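Adenosine 5'-monophosphoramidase (Candida albicans, PDB 6IQ1) hydrolyses adenosine 5'-monophosphoramidates to AMP and an amine or ammonia, acting as a homodimeric histidine triad nucleotide-binding enzyme. Local coordinates at the interface of chains A and B. Residues are numbered along the deposited sequence; one frame, centred on the assembly and turned at random. Chains: chain A/B, Adenosine 5'-monophosphoramidase.

Contact 1: the interface of chains A and B. Residues chain A 77-78, 80-83, 86-88; chain B 52, 54, 94-95.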
loop_
_atom_site.group_PDB
_atom_site.type_symbol
_atom_site.label_atom_id
_atom_site.label_comp_id
_atom_site.label_asym_id
_atom_site.label_seq_id
_atom_site.Cartn_x
_atom_site.Cartn_y
_atom_site.Cartn_z
ATOM N N LEU A 77 -4.157 -15.852 -4.053
ATOM C CA LEU A 77 -4.711 -14.717 -4.779
ATOM C C LEU A 77 -4.059 -14.510 -6.133
ATOM O O LEU A 77 -4.597 -13.755 -6.945
ATOM C CB LEU A 77 -4.540 -13.441 -3.968
ATOM C CG LEU A 77 -5.141 -13.439 -2.571
ATOM C CD1 LEU A 77 -4.347 -12.469 -1.713
ATOM C CD2 LEU A 77 -6.555 -12.993 -2.684
ATOM N N ASP A 78 -2.904 -15.123 -6.381
ATOM C CA ASP A 78 -2.140 -14.916 -7.605
ATOM C C ASP A 78 -2.623 -15.779 -8.765
ATOM O O ASP A 78 -2.085 -15.657 -9.869
ATOM C CB ASP A 78 -0.644 -15.167 -7.344
ATOM C CG ASP A 78 -0.306 -16.645 -7.166
ATOM O OD1 ASP A 78 -1.000 -17.360 -6.395
ATOM O OD2 ASP A 78 0.678 -17.093 -7.798
ATOM N N ASN A 80 -5.564 -15.528 -10.140
ATOM C CA ASN A 80 -6.573 -14.763 -10.861
ATOM C C ASN A 80 -5.856 -13.605 -11.537
ATOM O O ASN A 80 -5.580 -12.578 -10.906
ATOM C CB ASN A 80 -7.674 -14.276 -9.923
ATOM C CG ASN A 80 -8.747 -13.479 -10.639
ATOM O OD1 ASN A 80 -8.745 -13.367 -11.871
ATOM N ND2 ASN A 80 -9.675 -12.921 -9.871
ATOM N N ASN A 81 -5.559 -13.786 -12.821
ATOM C CA ASN A 81 -4.900 -12.776 -13.647
ATOM C C ASN A 81 -5.884 -12.084 -14.584
ATOM O O ASN A 81 -5.614 -11.870 -15.765
ATOM C CB ASN A 81 -3.753 -13.413 -14.415
ATOM C CG ASN A 81 -2.654 -13.914 -13.492
ATOM O OD1 ASN A 81 -2.059 -13.137 -12.738
ATOM N ND2 ASN A 81 -2.385 -15.214 -13.537
ATOM N N THR A 82 -7.052 -11.745 -14.064
ATOM C CA THR A 82 -8.089 -10.984 -14.739
ATOM C C THR A 82 -8.599 -9.918 -13.782
ATOM O O THR A 82 -8.548 -10.099 -12.560
ATOM C CB THR A 82 -9.271 -11.872 -15.181
ATOM O OG1 THR A 82 -10.233 -11.976 -14.113
ATOM C CG2 THR A 82 -8.795 -13.267 -15.570
ATOM N N PRO A 83 -9.094 -8.796 -14.302
ATOM C CA PRO A 83 -9.642 -7.770 -13.401
ATOM C C PRO A 83 -10.935 -8.184 -12.710
ATOM O O PRO A 83 -11.361 -7.485 -11.780
ATOM C CB PRO A 83 -9.850 -6.558 -14.323
ATOM C CG PRO A 83 -9.833 -7.103 -15.699
ATOM C CD PRO A 83 -9.024 -8.351 -15.699
ATOM N N GLU A 86 -12.459 -12.393 -7.649
ATOM C CA GLU A 86 -11.935 -11.941 -6.371
ATOM C C GLU A 86 -10.677 -11.100 -6.561
ATOM O O GLU A 86 -9.892 -11.316 -7.488
ATOM C CB GLU A 86 -11.632 -13.137 -5.482
ATOM C CG GLU A 86 -12.826 -14.049 -5.281
ATOM C CD GLU A 86 -12.498 -15.258 -4.423
ATOM O OE1 GLU A 86 -11.340 -15.355 -3.944
ATOM O OE2 GLU A 86 -13.402 -16.102 -4.217
ATOM N N GLY A 87 -10.489 -10.131 -5.661
ATOM C CA GLY A 87 -9.334 -9.246 -5.703
ATOM C C GLY A 87 -8.728 -9.027 -4.332
ATOM O O GLY A 87 -8.976 -9.805 -3.408
ATOM N N TYR A 88 -7.930 -7.980 -4.177
ATOM C CA TYR A 88 -7.319 -7.727 -2.882
ATOM C C TYR A 88 -6.754 -6.319 -2.852
ATOM O O TYR A 88 -6.492 -5.708 -3.891
ATOM C CB TYR A 88 -6.223 -8.757 -2.540
ATOM C CG TYR A 88 -5.086 -8.898 -3.523
ATOM C CD1 TYR A 88 -5.234 -9.661 -4.685
ATOM C CD2 TYR A 88 -3.845 -8.312 -3.273
ATOM C CE1 TYR A 88 -4.194 -9.814 -5.580
ATOM C CE2 TYR A 88 -2.783 -8.465 -4.169
ATOM C CZ TYR A 88 -2.971 -9.219 -5.315
ATOM O OH TYR A 88 -1.945 -9.375 -6.211
ATOM N N LYS B 52 -1.702 -6.752 -11.765
ATOM C CA LYS B 52 -1.809 -6.890 -10.322
ATOM C C LYS B 52 -0.424 -6.937 -9.672
ATOM O O LYS B 52 0.599 -7.127 -10.340
ATOM C CB LYS B 52 -2.622 -8.137 -9.966
ATOM C CG LYS B 52 -4.075 -7.983 -10.300
ATOM C CD LYS B 52 -4.871 -9.262 -10.058
ATOM C CE LYS B 52 -6.361 -8.977 -10.187
ATOM N NZ LYS B 52 -7.200 -10.100 -9.686
ATOM N N HIS B 54 1.047 -9.159 -7.998
ATOM C CA HIS B 54 1.823 -10.374 -8.222
ATOM C C HIS B 54 2.343 -10.515 -9.664
ATOM O O HIS B 54 3.077 -11.472 -9.946
ATOM C CB HIS B 54 0.986 -11.594 -7.838
ATOM C CG HIS B 54 -0.284 -11.734 -8.615
ATOM N ND1 HIS B 54 -1.504 -11.323 -8.123
ATOM C CD2 HIS B 54 -0.526 -12.249 -9.841
ATOM C CE1 HIS B 54 -2.441 -11.569 -9.020
ATOM N NE2 HIS B 54 -1.874 -12.137 -10.069
ATOM N N ASN B 94 -6.321 -4.328 -6.478
ATOM C CA ASN B 94 -6.150 -5.457 -7.390
ATOM C C ASN B 94 -7.519 -6.013 -7.770
ATOM O O ASN B 94 -8.173 -6.689 -6.963
ATOM C CB ASN B 94 -5.257 -6.505 -6.747
ATOM C CG ASN B 94 -3.871 -5.960 -6.475
ATOM O OD1 ASN B 94 -2.986 -6.060 -7.321
ATOM N ND2 ASN B 94 -3.692 -5.318 -5.323
ATOM N N GLY B 95 -7.953 -5.710 -8.985
ATOM C CA GLY B 95 -9.224 -6.211 -9.462
ATOM C C GLY B 95 -10.347 -5.207 -9.256
ATOM O O GLY B 95 -10.308 -4.356 -8.356
HETATM O O HOH W 1 -6.610 -11.818 -7.356
HETATM O O HOH W 2 -9.710 -9.870 -9.669
#

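Contact 2: the interface of chains A and B. Residues chain A 90-94; chain B 88-90, 119.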
loop_
_atom_site.group_PDB
_atom_site.type_symbol
_atom_site.label_atom_id
_atom_site.label_comp_id
_atom_site.label_asym_id
_atom_site.label_seq_id
_atom_site.Cartn_x
_atom_site.Cartn_y
_atom_site.Cartn_z
ATOM N N VAL A 90 -3.844 -3.650 -0.831
ATOM C CA VAL A 90 -2.685 -3.424 0.017
ATOM C C VAL A 90 -2.823 -2.012 0.561
ATOM O O VAL A 90 -3.031 -1.063 -0.208
ATOM C CB VAL A 90 -1.361 -3.599 -0.755
ATOM C CG1 VAL A 90 -0.182 -3.342 0.141
ATOM C CG2 VAL A 90 -1.292 -4.971 -1.374
ATOM N N LEU A 91 -2.744 -1.880 1.885
ATOM C CA LEU A 91 -3.035 -0.616 2.543
ATOM C C LEU A 91 -2.070 -0.423 3.698
ATOM O O LEU A 91 -1.795 -1.359 4.452
ATOM C CB LEU A 91 -4.494 -0.574 3.049
ATOM C CG LEU A 91 -4.919 0.596 3.942
ATOM C CD1 LEU A 91 -5.151 1.842 3.104
ATOM C CD2 LEU A 91 -6.163 0.236 4.727
ATOM N N GLN A 92 -1.566 0.796 3.828
ATOM C CA GLN A 92 -0.722 1.183 4.942
ATOM C C GLN A 92 -1.188 2.546 5.428
ATOM O O GLN A 92 -1.437 3.439 4.610
ATOM C CB GLN A 92 0.757 1.211 4.535
ATOM C CG GLN A 92 1.720 1.285 5.709
ATOM C CD GLN A 92 2.152 2.700 6.011
ATOM O OE1 GLN A 92 2.261 3.530 5.101
ATOM N NE2 GLN A 92 2.408 2.990 7.287
ATOM N N ASN A 93 -1.307 2.701 6.750
ATOM C CA ASN A 93 -1.903 3.882 7.361
ATOM C C ASN A 93 -0.899 4.629 8.233
ATOM O O ASN A 93 -0.067 4.023 8.922
ATOM C CB ASN A 93 -3.140 3.508 8.197
ATOM C CG ASN A 93 -4.189 2.750 7.391
ATOM O OD1 ASN A 93 -4.351 2.952 6.186
ATOM N ND2 ASN A 93 -4.916 1.878 8.067
ATOM N N ASN A 94 -1.018 5.956 8.223
ATOM C CA ASN A 94 -0.059 6.842 8.877
ATOM C C ASN A 94 -0.859 7.919 9.607
ATOM O O ASN A 94 -1.350 8.871 8.989
ATOM C CB ASN A 94 0.918 7.444 7.863
ATOM C CG ASN A 94 1.685 6.378 7.092
ATOM O OD1 ASN A 94 2.735 5.919 7.536
ATOM N ND2 ASN A 94 1.165 5.984 5.930
ATOM N N TYR B 88 -1.673 10.192 6.272
ATOM C CA TYR B 88 -1.689 9.774 4.874
ATOM C C TYR B 88 -1.849 8.259 4.769
ATOM O O TYR B 88 -1.568 7.506 5.712
ATOM C CB TYR B 88 -0.433 10.242 4.110
ATOM C CG TYR B 88 0.922 9.791 4.630
ATOM C CD1 TYR B 88 1.590 10.518 5.614
ATOM C CD2 TYR B 88 1.559 8.677 4.094
ATOM C CE1 TYR B 88 2.837 10.128 6.077
ATOM C CE2 TYR B 88 2.818 8.287 4.532
ATOM C CZ TYR B 88 3.453 9.013 5.528
ATOM O OH TYR B 88 4.692 8.613 5.985
ATOM N N ASN B 89 -2.318 7.830 3.594
ATOM C CA ASN B 89 -2.552 6.429 3.279
ATOM C C ASN B 89 -1.767 6.015 2.036
ATOM O O ASN B 89 -1.607 6.798 1.091
ATOM C CB ASN B 89 -4.038 6.170 3.064
ATOM C CG ASN B 89 -4.837 6.338 4.336
ATOM O OD1 ASN B 89 -5.414 7.406 4.582
ATOM N ND2 ASN B 89 -4.867 5.282 5.171
ATOM N N VAL B 90 -1.275 4.778 2.042
ATOM C CA VAL B 90 -0.728 4.144 0.849
ATOM C C VAL B 90 -1.694 3.030 0.468
ATOM O O VAL B 90 -1.957 2.130 1.274
ATOM C CB VAL B 90 0.701 3.626 1.083
ATOM C CG1 VAL B 90 1.343 3.127 -0.234
ATOM C CG2 VAL B 90 1.563 4.732 1.686
ATOM N N LEU B 119 -8.531 9.334 1.663
ATOM C CA LEU B 119 -9.114 8.001 1.657
ATOM C C LEU B 119 -10.123 7.861 2.792
ATOM O O LEU B 119 -9.873 8.300 3.921
ATOM C CB LEU B 119 -8.020 6.939 1.775
ATOM C CG LEU B 119 -8.517 5.497 1.741
ATOM C CD1 LEU B 119 -9.266 5.225 0.450
ATOM C CD2 LEU B 119 -7.368 4.517 1.894
#

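Contact 1: the interface of chains A and B
The phenol tip of A:Tyr88 meets the ND1 side of B:His54, both residues holding CG between the backbone N and the carbonyl carbon (chi1 57° for A:Tyr88), which sends the phenol and the imidazole across the chain boundary towards each other. The phenol OH of A:Tyr88 hydrogen-bonds ND1 of B:His54 at 2.8 Å, with no donor assigned. On the far side of the same imidazole, NE2 donates to the side-chain carbonyl OD1 of A:Asn81 at 2.9 Å; this acceptor sits in the ring plane, while the amide is turned 57° from it. Partners at both nitrogens thus fix the rotation of the imidazole, and A:Asp78 lays its CA over the centre of one ring face, 3.6 Å from the centroid.

The phenol ring is itself packed against the partner chain. B:Asn94 stacks its amide nearly parallel to the ring, 5° apart, with CB above the ring centre. Its ND2 reaches back to the backbone O of A:Tyr88 at 3.2 Å, approaching from above the carbonyl plane. In the backbone, A:Tyr88 N donates to B:Asn94 O, forming an antiparallel bridge between the two 87-94 strands. A:Leu77 CD1 lies towards the rim of the opposite ring face.

B:Lys52 runs out as an extended chain into the loop of chain A, where its amine NZ donates to the backbone O atoms of A:Asn80 and A:Thr82, each 3.2 Å away. Two waters also contact NZ, one linking it to A:Leu77 O and the other to A:Thr82 O and A:Glu86 O. Backbone carbonyls and water thus supply polar partners to the amine. The loop is braced from within by A:Asn80 OD1, which accepts from both N and OG1 of A:Thr82. This patch secures one end of the intersubunit strand pairing and ties the 77-83 segment to the partner in the homodimer.

Contact 2: the interface of chains A and B
Backbone hydrogen bonds between A:Gln92 and B:Val90 form the core of this contact, where the 87-94 strands of the two chains run antiparallel. A:Gln92 N donates to B:Val90 O, and B:Val90 N returns a nearly straight bond to A:Gln92 O at 2.9 Å. Further along, B:Tyr88 N donates to A:Asn94 O at 3.0 Å, and bridges at three successive residue pairs carry the ladder.

Side-chain amides add polar links. ND2 of B:Asn89 donates to the side-chain OD1 of A:Asn93 at 2.6 Å, a short but clearly bent bond; the acceptor lies in the donor's amide plane, but ND2 stands above the plane of the accepting carbonyl, and the two amides are turned 78° apart. Within chain A, the amides of A:Gln92 and A:Asn94 pair reciprocally: ND2 of A:Asn94 gives to OE1 of A:Gln92 at 2.8 Å, and NE2 of A:Gln92 gives to OD1 of A:Asn94. The A:Gln92 chain, with CG anti to the backbone N (chi1 -166°), bends at its second torsion to meet its neighbour. This pairing helps fix the rotation of the A:Asn94 amide, which also donates from ND2 to the backbone O of B:Tyr88.

Stacking and apolar contacts complete the patch. The A:Asn94 amide lies over the B:Tyr88 ring with planes 16° apart, the two-fold counterpart of the stack of B:Asn94 on A:Tyr88. Away from it, A:Leu91 CD1 touches B:Leu119 CD2 at 3.7 Å, a small methyl-to-methyl contact.

The strand pairing joins the two subunits through a continuous sheet in the homodimer. A:Asn93 is a probable AMP-binding residue, so its bond to B:Asn89 may also help position it for the nucleotide.

The C-alpha centres of contact 1 and contact 2 are about 19 Å apart, and both draw on strand 87-94 of each chain. By two-fold symmetry the pairing of A:Tyr88 with B:Asn94 recurs as B:Tyr88 with A:Asn94, at either end of one intersubunit ladder. Contact 2 runs from the middle of that ladder to one end, centred about 7 Å from A:His106, the probable AMP-carrying histidine; contact 1, about 20 Å from it, extends to 3-10 helices 77-79 of chain A and 53-55 of chain B. Strand 87-94 carries both the dimer pairing and A:Asn93, so assembly may help shape the active-site region.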